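Long-range contacts in putative aldehyde dehydrogenase (Burkholderia cenocepacia, PDB 4YWE), which probably oxidises aldehyde or oxo groups of its substrates, with NAD or NADP as electron acceptor: residues D346-I352 with P380-L385; A58-F62 with P147-T151; I95-T100 with D185-S189; F120-A124 with K468-L473. Numbering follows the deposited sequence.

In the fold
From the N terminus, helices 48-63, 89-100 and 104-124 open contacts 2, 3 and 4 in turn. Contact 2 closes at 147-151, where strand 139-155 receives the first helix; contact 3 closes at 185-189, the loop into helix 188-200 and its first residues, beside a calcium ion. Contact 4 closes only at 468-473, after a 343-residue excursion. These three loops cross one another and fasten the N-terminal helices to the Rossmann-like sheet region and to the C-terminal chain. Contact 1 lies in series after contacts 2 and 3 and is nested inside the loop of contact 4. It joins helix 334-349 to helix 384-387 beside the second large sheet, its centre about 42 Å from that of contact 4.

Contact 1 of 4, residues D346-I352 with P380-L385; sequences DAQHDGI and PPSHRL
Helix 334-349 ends in a Schellman motif: G351 turns to positive phi (84°/22°), and I352 N returns to A347 O (2.9 Å). Opposite it, P380-H383 forms a type I turn (H383 N to P380 O, 3.0 Å), and H383 takes the N-cap position of the short helix 384-387. CA atoms of A347 and L385 lie 7.0 Å apart, those of I352 and P380 8.4 Å. H383 (chi1 t, chi2 -89°) has both ring nitrogens satisfied: ND1 accepts from L385 N (3.0 Å), so NE2 carries the proton it gives to D350 OD2 (2.8 Å, 166°). D350 (chi1 m) sits one turn beyond D346, whose O accepts D350 N (3.1 Å). Charge pairing is looser: D346 OD2 and R384 NH1 form a long salt bridge (3.9 Å), the oxygen well out of the guanidinium plane; a water bridges them, donating to D346 OD2 (2.8 Å) and accepting from R384 NH1 (2.4 Å, very short). R384 NE pairs instead with E388. I352 CD1 lies over one H383 face (CH-pi, 3.6 Å to the centroid) and reaches P380 CD (3.8 Å), while A347 CB meets L385 CD2 (4.1 Å). D346 and D350 have been seen to bind calcium in this protein, although this chain holds no ion there. The chemistry thus implies an acidic helix end that H383, doubling as a helix cap, ties to the next helix through a His-carboxylate bond.

Contact 2 of 4, residues A58-F62 with P147-T151; sequences ARDAF and PHGVT
A58-F62 is one turn of helix 48-63 (F62 N to A58 O, 2.8 Å) laid against the chain where P147-G149 leads into strand residues V150-T151. CA atoms of A58 and V150 are 6.2 Å apart, those of F62 and G149 6.4 Å. Apolar packing comes from A58 CB on V150 CG1 (3.7 Å) and from F62, whose ring edge meets P147 through CE1 and CG (3.5 Å). The ring of F62 (chi1 t, chi2 81°) also lies flat over G149: CA stands 3.6 Å from its centroid, 12° off the normal, a CH-pi contact. Backbone angles of 129°/-96° at G149 suit only glycine, and a CB there would crowd R59 NH2. The polar part belongs to R59 (chi1-chi3 t, p, p), which curls back so that V150 CG2 sits over its guanidinium face, 3.5 Å from NH1. NH2 gives a hydrogen bond to a water (2.8 Å) that donates to H148 O (3.0 Å); NH1 forms a salt bridge with D228, whose OD2 also accepts V150 N. R59 further packs on R437 of a second subunit. Helix against strand 139-155, with A58 and F62 also touching strand 177-182, is the alpha-on-beta packing of the Rossmann-like cofactor domain of aldehyde dehydrogenases.

Contact 3 of 4, residues I95-T100 with D185-S189; sequences IEARDT and DACLS. With CA (calcium ion), chain K.
The last turns of helix 89-100 meet the residues leading into helix 188-200, with CA atoms 5.4 Å apart for both D99-A186 and E96-S189. D185 offers its backbone O to the calcium ion (2.6 Å), which also takes D99 O and D99 OD1 (each 2.5 Å), two waters (2.4 and 2.5 Å) and V32 O. A186, extended at -166°/114°, sets CB against T100 CG2 (3.7 Å). C187 is the N-cap residue; its N donates to D99 OD2 (2.9 Å). L188 N donates to the same oxygen (3.1 Å, 171°), so the D99 carboxylate (chi1 t) binds metal through OD1 and the helix start through OD2. L188 CB packs on I95 CG2 (3.7 Å). S189 closes the run: OG (chi1 p) donates to E96 OE1 (2.8 Å), and S189 N to a water (2.6 Å) that donates to D99 OD2 (2.8 Å) and E96 OE1 (3.2 Å). Three main-chain carbonyls, one carboxylate oxygen and two waters make a site resembling the intrasubunit cation site of other aldehyde dehydrogenases.

Contact 4 of 4, residues F120-A124 with K468-L473; sequences FYAGA and KGFEAL
Two aromatic side chains of helix 104-124 reach in different ways toward K468-L473, which passes through positive phi at K468 and G469 (63°/-179° at G469, a conformation that favours glycine), makes a type I turn from G469 to A472 and passes into the short helix 472-475. A124 and F470 have CA atoms 7.1 Å apart, F120 and G469 8.3 Å. Y121 (chi1 m, -78°; chi2 -47°) starts sideways, but its length brings OH to G469 O, to which it donates a hydrogen bond of 2.8 Å; OH also lies 3.4 Å from A472 CB, and Y121 CD1 is 4.1 Å from L473 CD2. F120 (chi1 t, chi2 81°) turns its ring edge to the backbone, CE2 standing 3.7 Å from F470 N. In the aldehyde dehydrogenase fold this joins an N-terminal helix to the C-terminal chain just ahead of strand 477-485, K468 lying about 7 Å, side chain to side chain, from E256, the predicted active-site glutamate. F470 (chi1 t, chi2 -84°) swings back so that CE2 meets A124 CB (3.8 Å). L473, with chi1 m and chi2 t, brings CD1 to the same methyl, A124 CB (3.9 Å). From a third subunit, K127 makes a cation-pi contact with F120 and packs on A124 and F470.

Contact 1 of 4, residues D346-I352 with P380-L385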
loop_
_atom_site.group_PDB
_atom_site.type_symbol
_atom_site.label_atom_id
_atom_site.label_comp_id
_atom_site.label_asym_id
_atom_site.label_seq_id
_atom_site.Cartn_x
_atom_site.Cartn_y
_atom_site.Cartn_z
ATOM N N ASP A 346 -24.806 7.645 -43.495
ATOM C CA ASP A 346 -23.901 6.645 -44.055
ATOM C C ASP A 346 -24.397 5.237 -43.753
ATOM O O ASP A 346 -24.318 4.346 -44.598
ATOM C CB ASP A 346 -22.482 6.826 -43.511
ATOM C CG ASP A 346 -21.783 8.039 -44.091
ATOM O OD1 ASP A 346 -22.165 8.475 -45.197
ATOM O OD2 ASP A 346 -20.848 8.552 -43.442
ATOM N N ALA A 347 -24.907 5.046 -42.540
ATOM C CA ALA A 347 -25.411 3.747 -42.113
ATOM C C ALA A 347 -26.654 3.354 -42.905
ATOM O O ALA A 347 -26.814 2.194 -43.293
ATOM C CB ALA A 347 -25.715 3.763 -40.624
ATOM N N GLN A 348 -27.530 4.325 -43.142
ATOM C CA GLN A 348 -28.761 4.085 -43.887
ATOM C C GLN A 348 -28.465 3.776 -45.350
ATOM O O GLN A 348 -29.163 2.983 -45.980
ATOM C CB GLN A 348 -29.695 5.294 -43.784
ATOM N N HIS A 349 -27.425 4.407 -45.885
ATOM C CA HIS A 349 -27.032 4.197 -47.274
ATOM C C HIS A 349 -26.426 2.810 -47.460
ATOM O O HIS A 349 -26.576 2.191 -48.512
ATOM C CB HIS A 349 -26.040 5.275 -47.718
ATOM C CG HIS A 349 -25.644 5.177 -49.159
ATOM N ND1 HIS A 349 -24.601 4.387 -49.593
ATOM C CD2 HIS A 349 -26.147 5.777 -50.264
ATOM C CE1 HIS A 349 -24.482 4.501 -50.904
ATOM N NE2 HIS A 349 -25.408 5.338 -51.335
ATOM N N ASP A 350 -25.747 2.324 -46.426
ATOM C CA ASP A 350 -25.087 1.024 -46.484
ATOM C C ASP A 350 -26.036 -0.108 -46.103
ATOM O O ASP A 350 -25.632 -1.268 -46.035
ATOM C CB ASP A 350 -23.859 1.010 -45.571
ATOM C CG ASP A 350 -22.812 2.025 -45.989
ATOM O OD1 ASP A 350 -22.732 2.333 -47.195
ATOM O OD2 ASP A 350 -22.072 2.515 -45.111
ATOM N N GLY A 351 -27.295 0.232 -45.854
ATOM C CA GLY A 351 -28.312 -0.767 -45.581
ATOM C C GLY A 351 -28.383 -1.254 -44.146
ATOM O O GLY A 351 -28.884 -2.347 -43.882
ATOM N N ILE A 352 -27.882 -0.450 -43.214
ATOM C CA ILE A 352 -27.993 -0.782 -41.801
ATOM C C ILE A 352 -29.362 -0.348 -41.294
ATOM O O ILE A 352 -29.669 0.844 -41.269
ATOM C CB ILE A 352 -26.871 -0.136 -40.974
ATOM C CG1 ILE A 352 -25.501 -0.584 -41.487
ATOM C CG2 ILE A 352 -27.030 -0.490 -39.506
ATOM C CD1 ILE A 352 -24.340 0.011 -40.723
ATOM N N PRO A 380 -22.410 -4.231 -39.002
ATOM C CA PRO A 380 -21.137 -4.907 -39.269
ATOM C C PRO A 380 -20.046 -4.403 -38.335
ATOM O O PRO A 380 -19.916 -3.193 -38.157
ATOM C CB PRO A 380 -20.833 -4.533 -40.725
ATOM C CG PRO A 380 -22.156 -4.156 -41.312
ATOM C CD PRO A 380 -22.922 -3.523 -40.187
ATOM N N PRO A 381 -19.280 -5.322 -37.729
ATOM C CA PRO A 381 -18.222 -4.958 -36.781
ATOM C C PRO A 381 -17.190 -4.013 -37.389
ATOM O O PRO A 381 -16.672 -3.135 -36.698
ATOM C CB PRO A 381 -17.581 -6.307 -36.435
ATOM C CG PRO A 381 -18.640 -7.318 -36.725
ATOM C CD PRO A 381 -19.400 -6.780 -37.896
ATOM N N SER A 382 -16.909 -4.191 -38.675
ATOM C CA SER A 382 -15.882 -3.409 -39.353
ATOM C C SER A 382 -16.423 -2.090 -39.889
ATOM O O SER A 382 -15.666 -1.263 -40.396
ATOM C CB SER A 382 -15.268 -4.220 -40.496
ATOM O OG SER A 382 -16.253 -4.567 -41.452
ATOM N N HIS A 383 -17.733 -1.891 -39.781
ATOM C CA HIS A 383 -18.349 -0.662 -40.268
ATOM C C HIS A 383 -17.968 0.514 -39.371
ATOM O O HIS A 383 -17.741 0.343 -38.172
ATOM C CB HIS A 383 -19.872 -0.809 -40.342
ATOM C CG HIS A 383 -20.547 0.296 -41.092
ATOM N ND1 HIS A 383 -20.963 1.463 -40.487
ATOM C CD2 HIS A 383 -20.875 0.416 -42.401
ATOM C CE1 HIS A 383 -21.519 2.252 -41.388
ATOM N NE2 HIS A 383 -21.479 1.640 -42.558
ATOM N N ARG A 384 -17.898 1.704 -39.965
ATOM C CA ARG A 384 -17.506 2.919 -39.252
ATOM C C ARG A 384 -18.409 3.199 -38.048
ATOM O O ARG A 384 -17.963 3.753 -37.042
ATOM C CB ARG A 384 -17.515 4.113 -40.213
ATOM C CG ARG A 384 -17.262 5.462 -39.558
ATOM C CD ARG A 384 -17.035 6.549 -40.596
ATOM N NE ARG A 384 -16.710 7.834 -39.982
ATOM C CZ ARG A 384 -17.600 8.786 -39.721
ATOM N NH1 ARG A 384 -18.879 8.604 -40.024
ATOM N NH2 ARG A 384 -17.211 9.921 -39.157
ATOM N N LEU A 385 -19.674 2.805 -38.153
ATOM C CA LEU A 385 -20.630 2.997 -37.068
ATOM C C LEU A 385 -20.218 2.228 -35.814
ATOM O O LEU A 385 -20.487 2.661 -34.695
ATOM C CB LEU A 385 -22.032 2.568 -37.509
ATOM C CG LEU A 385 -23.169 2.819 -36.515
ATOM C CD1 LEU A 385 -23.344 4.310 -36.267
ATOM C CD2 LEU A 385 -24.468 2.198 -37.002
HETATM O O HOH W 1 -20.179 6.949 -41.219
#

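Contact 2 of 4, residues A58-F62 with P147-T151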
loop_
_atom_site.group_PDB
_atom_site.type_symbol
_atom_site.label_atom_id
_atom_site.label_comp_id
_atom_site.label_asym_id
_atom_site.label_seq_id
_atom_site.Cartn_x
_atom_site.Cartn_y
_atom_site.Cartn_z
ATOM N N ALA A 58 -0.320 30.928 -10.623
ATOM C CA ALA A 58 -0.252 29.572 -10.094
ATOM C C ALA A 58 1.104 29.291 -9.459
ATOM O O ALA A 58 1.181 28.712 -8.376
ATOM C CB ALA A 58 -0.541 28.563 -11.191
ATOM N N ARG A 59 2.172 29.712 -10.132
ATOM C CA ARG A 59 3.528 29.492 -9.638
ATOM C C ARG A 59 3.770 30.209 -8.312
ATOM O O ARG A 59 4.355 29.639 -7.391
ATOM C CB ARG A 59 4.559 29.952 -10.672
ATOM C CG ARG A 59 6.003 29.758 -10.231
ATOM C CD ARG A 59 6.294 28.296 -9.919
ATOM N NE ARG A 59 6.004 27.431 -11.058
ATOM C CZ ARG A 59 6.102 26.105 -11.038
ATOM N NH1 ARG A 59 5.813 25.403 -12.124
ATOM N NH2 ARG A 59 6.488 25.481 -9.933
ATOM N N ASP A 60 3.324 31.459 -8.225
ATOM C CA ASP A 60 3.467 32.235 -6.998
ATOM C C ASP A 60 2.677 31.595 -5.865
ATOM O O ASP A 60 3.157 31.502 -4.736
ATOM C CB ASP A 60 3.006 33.679 -7.208
ATOM C CG ASP A 60 3.887 34.436 -8.179
ATOM O OD1 ASP A 60 5.065 34.051 -8.341
ATOM O OD2 ASP A 60 3.402 35.419 -8.779
ATOM N N ALA A 61 1.462 31.155 -6.176
ATOM C CA ALA A 61 0.605 30.514 -5.190
ATOM C C ALA A 61 1.223 29.210 -4.700
ATOM O O ALA A 61 1.199 28.916 -3.506
ATOM C CB ALA A 61 -0.772 30.261 -5.769
ATOM N N PHE A 62 1.782 28.435 -5.624
ATOM C CA PHE A 62 2.412 27.169 -5.265
ATOM C C PHE A 62 3.658 27.406 -4.421
ATOM O O PHE A 62 3.925 26.667 -3.476
ATOM C CB PHE A 62 2.774 26.361 -6.514
ATOM C CG PHE A 62 3.481 25.068 -6.209
ATOM C CD1 PHE A 62 2.764 23.948 -5.820
ATOM C CD2 PHE A 62 4.862 24.975 -6.301
ATOM C CE1 PHE A 62 3.408 22.759 -5.532
ATOM C CE2 PHE A 62 5.512 23.788 -6.014
ATOM C CZ PHE A 62 4.784 22.679 -5.628
ATOM N N PRO A 147 3.762 17.222 -5.119
ATOM C CA PRO A 147 3.015 17.755 -6.261
ATOM C C PRO A 147 3.944 18.112 -7.416
ATOM O O PRO A 147 5.121 18.390 -7.183
ATOM C CB PRO A 147 2.344 19.008 -5.689
ATOM C CG PRO A 147 3.184 19.386 -4.512
ATOM C CD PRO A 147 3.643 18.086 -3.931
ATOM N N HIS A 148 3.426 18.086 -8.640
ATOM C CA HIS A 148 4.209 18.493 -9.801
ATOM C C HIS A 148 4.584 19.965 -9.686
ATOM O O HIS A 148 5.682 20.373 -10.064
ATOM C CB HIS A 148 3.429 18.251 -11.094
ATOM C CG HIS A 148 3.130 16.811 -11.364
ATOM N ND1 HIS A 148 4.111 15.890 -11.671
ATOM C CD2 HIS A 148 1.959 16.131 -11.386
ATOM C CE1 HIS A 148 3.557 14.708 -11.863
ATOM N NE2 HIS A 148 2.251 14.826 -11.697
ATOM N N GLY A 149 3.659 20.754 -9.151
ATOM C CA GLY A 149 3.830 22.192 -9.053
ATOM C C GLY A 149 2.625 22.907 -9.627
ATOM O O GLY A 149 1.617 23.093 -8.945
ATOM N N VAL A 150 2.728 23.302 -10.891
ATOM C CA VAL A 150 1.601 23.894 -11.593
ATOM C C VAL A 150 1.032 22.880 -12.577
ATOM O O VAL A 150 1.747 22.374 -13.442
ATOM C CB VAL A 150 2.002 25.191 -12.312
ATOM C CG1 VAL A 150 0.840 25.718 -13.137
ATOM C CG2 VAL A 150 2.466 26.232 -11.304
ATOM N N THR A 151 -0.255 22.578 -12.436
ATOM C CA THR A 151 -0.914 21.623 -13.319
ATOM C C THR A 151 -1.859 22.325 -14.284
ATOM O O THR A 151 -2.625 23.202 -13.889
ATOM C CB THR A 151 -1.703 20.563 -12.527
ATOM O OG1 THR A 151 -2.619 21.212 -11.638
ATOM C CG2 THR A 151 -0.757 19.684 -11.724
HETATM O O HOH W 2 7.371 22.859 -9.697
#

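Contact 3 of 4, residues I95-T100 with D185-S189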
loop_
_atom_site.group_PDB
_atom_site.type_symbol
_atom_site.label_atom_id
_atom_site.label_comp_id
_atom_site.label_asym_id
_atom_site.label_seq_id
_atom_site.Cartn_x
_atom_site.Cartn_y
_atom_site.Cartn_z
ATOM N N ILE A 95 -27.228 26.564 -14.417
ATOM C CA ILE A 95 -26.203 27.108 -15.300
ATOM C C ILE A 95 -25.677 26.029 -16.240
ATOM O O ILE A 95 -25.556 26.249 -17.447
ATOM C CB ILE A 95 -25.053 27.731 -14.491
ATOM C CG1 ILE A 95 -25.549 28.954 -13.717
ATOM C CG2 ILE A 95 -23.903 28.120 -15.407
ATOM C CD1 ILE A 95 -24.495 29.582 -12.829
ATOM N N GLU A 96 -25.371 24.864 -15.680
ATOM C CA GLU A 96 -24.822 23.755 -16.453
ATOM C C GLU A 96 -25.792 23.286 -17.532
ATOM O O GLU A 96 -25.406 23.100 -18.685
ATOM C CB GLU A 96 -24.463 22.588 -15.530
ATOM C CG GLU A 96 -23.734 21.443 -16.215
ATOM C CD GLU A 96 -22.240 21.682 -16.331
ATOM O OE1 GLU A 96 -21.839 22.743 -16.854
ATOM O OE2 GLU A 96 -21.464 20.805 -15.895
ATOM N N ALA A 97 -27.052 23.102 -17.149
ATOM C CA ALA A 97 -28.082 22.627 -18.070
ATOM C C ALA A 97 -28.330 23.615 -19.204
ATOM O O ALA A 97 -28.572 23.219 -20.342
ATOM C CB ALA A 97 -29.375 22.360 -17.320
ATOM N N ARG A 98 -28.271 24.903 -18.884
ATOM C CA ARG A 98 -28.510 25.955 -19.866
ATOM C C ARG A 98 -27.362 26.046 -20.867
ATOM O O ARG A 98 -27.558 26.415 -22.026
ATOM C CB ARG A 98 -28.702 27.299 -19.158
ATOM C CG ARG A 98 -29.109 28.447 -20.063
ATOM C CD ARG A 98 -29.314 29.720 -19.254
ATOM N NE ARG A 98 -29.803 30.825 -20.072
ATOM C CZ ARG A 98 -29.938 32.073 -19.634
ATOM N NH1 ARG A 98 -29.615 32.378 -18.385
ATOM N NH2 ARG A 98 -30.392 33.016 -20.448
ATOM N N ASP A 99 -26.167 25.691 -20.408
ATOM C CA ASP A 99 -24.951 25.868 -21.190
ATOM C C ASP A 99 -24.600 24.616 -21.996
ATOM O O ASP A 99 -24.116 24.711 -23.123
ATOM C CB ASP A 99 -23.792 26.246 -20.261
ATOM C CG ASP A 99 -22.611 26.837 -21.004
ATOM O OD1 ASP A 99 -22.750 27.139 -22.206
ATOM O OD2 ASP A 99 -21.546 27.015 -20.374
ATOM N N THR A 100 -24.851 23.446 -21.417
ATOM C CA THR A 100 -24.513 22.184 -22.068
ATOM C C THR A 100 -25.705 21.587 -22.804
ATOM O O THR A 100 -25.538 20.887 -23.804
ATOM C CB THR A 100 -23.997 21.148 -21.057
ATOM O OG1 THR A 100 -25.075 20.732 -20.211
ATOM C CG2 THR A 100 -22.883 21.739 -20.209
ATOM N N ASP A 185 -17.498 25.807 -25.675
ATOM C CA ASP A 185 -18.895 25.478 -25.937
ATOM C C ASP A 185 -19.712 25.390 -24.650
ATOM O O ASP A 185 -20.935 25.508 -24.684
ATOM C CB ASP A 185 -18.990 24.168 -26.722
ATOM C CG ASP A 185 -18.621 24.340 -28.185
ATOM O OD1 ASP A 185 -19.243 25.190 -28.856
ATOM O OD2 ASP A 185 -17.704 23.638 -28.658
ATOM N N ALA A 186 -19.032 25.187 -23.524
ATOM C CA ALA A 186 -19.686 25.155 -22.216
ATOM C C ALA A 186 -18.663 25.250 -21.087
ATOM O O ALA A 186 -17.857 24.339 -20.895
ATOM C CB ALA A 186 -20.525 23.890 -22.063
ATOM N N CYS A 187 -18.699 26.348 -20.336
ATOM C CA CYS A 187 -17.748 26.540 -19.245
ATOM C C CYS A 187 -18.243 27.504 -18.170
ATOM O O CYS A 187 -17.491 27.862 -17.262
ATOM C CB CYS A 187 -16.411 27.042 -19.795
ATOM S SG CYS A 187 -16.478 28.648 -20.623
ATOM N N LEU A 188 -19.501 27.921 -18.261
ATOM C CA LEU A 188 -20.038 28.901 -17.320
ATOM C C LEU A 188 -20.155 28.341 -15.904
ATOM O O LEU A 188 -20.024 29.080 -14.928
ATOM C CB LEU A 188 -21.402 29.409 -17.792
ATOM C CG LEU A 188 -21.377 30.433 -18.929
ATOM C CD1 LEU A 188 -22.766 31.012 -19.160
ATOM C CD2 LEU A 188 -20.372 31.536 -18.634
ATOM N N SER A 189 -20.399 27.040 -15.793
ATOM C CA SER A 189 -20.521 26.406 -14.486
ATOM C C SER A 189 -19.188 26.436 -13.746
ATOM O O SER A 189 -19.143 26.709 -12.547
ATOM C CB SER A 189 -21.015 24.965 -14.628
ATOM O OG SER A 189 -20.063 24.163 -15.306
HETATM CA CA CA K . -23.277 26.569 -24.542
HETATM O O HOH W 3 -21.504 25.789 -17.848
HETATM O O HOH W 4 -23.734 25.170 -26.474
HETATM O O HOH W 5 -21.770 27.972 -26.036
#

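Contact 4 of 4, residues F120-A124 with K468-L473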
loop_
_atom_site.group_PDB
_atom_site.type_symbol
_atom_site.label_atom_id
_atom_site.label_comp_id
_atom_site.label_asym_id
_atom_site.label_seq_id
_atom_site.Cartn_x
_atom_site.Cartn_y
_atom_site.Cartn_z
ATOM N N PHE A 120 -14.518 13.569 -1.371
ATOM C CA PHE A 120 -13.659 12.391 -1.375
ATOM C C PHE A 120 -12.191 12.781 -1.251
ATOM O O PHE A 120 -11.468 12.249 -0.409
ATOM C CB PHE A 120 -13.884 11.572 -2.650
ATOM C CG PHE A 120 -13.025 10.340 -2.745
ATOM C CD1 PHE A 120 -13.382 9.176 -2.081
ATOM C CD2 PHE A 120 -11.870 10.341 -3.509
ATOM C CE1 PHE A 120 -12.597 8.040 -2.173
ATOM C CE2 PHE A 120 -11.081 9.209 -3.604
ATOM C CZ PHE A 120 -11.444 8.058 -2.935
ATOM N N TYR A 121 -11.758 13.720 -2.085
ATOM C CA TYR A 121 -10.354 14.111 -2.125
ATOM C C TYR A 121 -9.950 14.917 -0.894
ATOM O O TYR A 121 -8.774 14.966 -0.537
ATOM C CB TYR A 121 -10.060 14.894 -3.405
ATOM C CG TYR A 121 -9.926 13.996 -4.615
ATOM C CD1 TYR A 121 -9.138 12.854 -4.563
ATOM C CD2 TYR A 121 -10.604 14.272 -5.794
ATOM C CE1 TYR A 121 -9.010 12.022 -5.657
ATOM C CE2 TYR A 121 -10.486 13.442 -6.897
ATOM C CZ TYR A 121 -9.687 12.319 -6.820
ATOM O OH TYR A 121 -9.563 11.488 -7.908
ATOM N N ALA A 122 -10.928 15.539 -0.245
ATOM C CA ALA A 122 -10.679 16.268 0.993
ATOM C C ALA A 122 -10.141 15.327 2.061
ATOM O O ALA A 122 -9.259 15.690 2.837
ATOM C CB ALA A 122 -11.948 16.949 1.478
ATOM N N GLY A 123 -10.681 14.113 2.095
ATOM C CA GLY A 123 -10.256 13.120 3.060
ATOM C C GLY A 123 -9.015 12.357 2.639
ATOM O O GLY A 123 -8.408 11.659 3.449
ATOM N N ALA A 124 -8.635 12.493 1.373
ATOM C CA ALA A 124 -7.503 11.749 0.828
ATOM C C ALA A 124 -6.195 12.526 0.927
ATOM O O ALA A 124 -5.115 11.937 0.874
ATOM C CB ALA A 124 -7.773 11.369 -0.622
ATOM N N LYS A 468 -9.915 9.999 -11.393
ATOM C CA LYS A 468 -10.898 9.565 -10.394
ATOM C C LYS A 468 -10.253 8.625 -9.372
ATOM O O LYS A 468 -9.150 8.117 -9.583
ATOM C CB LYS A 468 -12.108 8.872 -11.032
ATOM C CG LYS A 468 -12.845 9.669 -12.091
ATOM C CD LYS A 468 -14.093 8.918 -12.528
ATOM C CE LYS A 468 -14.722 9.526 -13.770
ATOM N NZ LYS A 468 -15.954 8.787 -14.167
ATOM N N GLY A 469 -10.947 8.400 -8.261
ATOM C CA GLY A 469 -10.453 7.516 -7.220
ATOM C C GLY A 469 -9.167 7.987 -6.567
ATOM O O GLY A 469 -8.632 9.041 -6.908
ATOM N N PHE A 470 -8.669 7.197 -5.622
ATOM C CA PHE A 470 -7.437 7.526 -4.916
ATOM C C PHE A 470 -6.240 7.461 -5.860
ATOM O O PHE A 470 -5.289 8.232 -5.727
ATOM C CB PHE A 470 -7.233 6.578 -3.731
ATOM C CG PHE A 470 -6.233 7.071 -2.723
ATOM C CD1 PHE A 470 -4.878 6.848 -2.902
ATOM C CD2 PHE A 470 -6.652 7.757 -1.595
ATOM C CE1 PHE A 470 -3.957 7.302 -1.974
ATOM C CE2 PHE A 470 -5.736 8.212 -0.664
ATOM C CZ PHE A 470 -4.387 7.985 -0.854
ATOM N N GLU A 471 -6.309 6.543 -6.820
ATOM C CA GLU A 471 -5.230 6.308 -7.780
ATOM C C GLU A 471 -4.825 7.570 -8.546
ATOM O O GLU A 471 -3.684 7.695 -8.993
ATOM C CB GLU A 471 -5.651 5.212 -8.768
ATOM C CG GLU A 471 -4.594 4.829 -9.795
ATOM C CD GLU A 471 -3.517 3.928 -9.222
ATOM O OE1 GLU A 471 -3.636 3.524 -8.047
ATOM O OE2 GLU A 471 -2.550 3.620 -9.951
ATOM N N ALA A 472 -5.759 8.504 -8.688
ATOM C CA ALA A 472 -5.526 9.719 -9.459
ATOM C C ALA A 472 -4.430 10.584 -8.841
ATOM O O ALA A 472 -3.724 11.305 -9.549
ATOM C CB ALA A 472 -6.817 10.516 -9.588
ATOM N N LEU A 473 -4.292 10.504 -7.522
ATOM C CA LEU A 473 -3.299 11.290 -6.795
ATOM C C LEU A 473 -1.869 10.953 -7.216
ATOM O O LEU A 473 -0.978 11.797 -7.130
ATOM C CB LEU A 473 -3.458 11.082 -5.287
ATOM C CG LEU A 473 -4.806 11.477 -4.678
ATOM C CD1 LEU A 473 -4.837 11.147 -3.197
ATOM C CD2 LEU A 473 -5.089 12.953 -4.908
#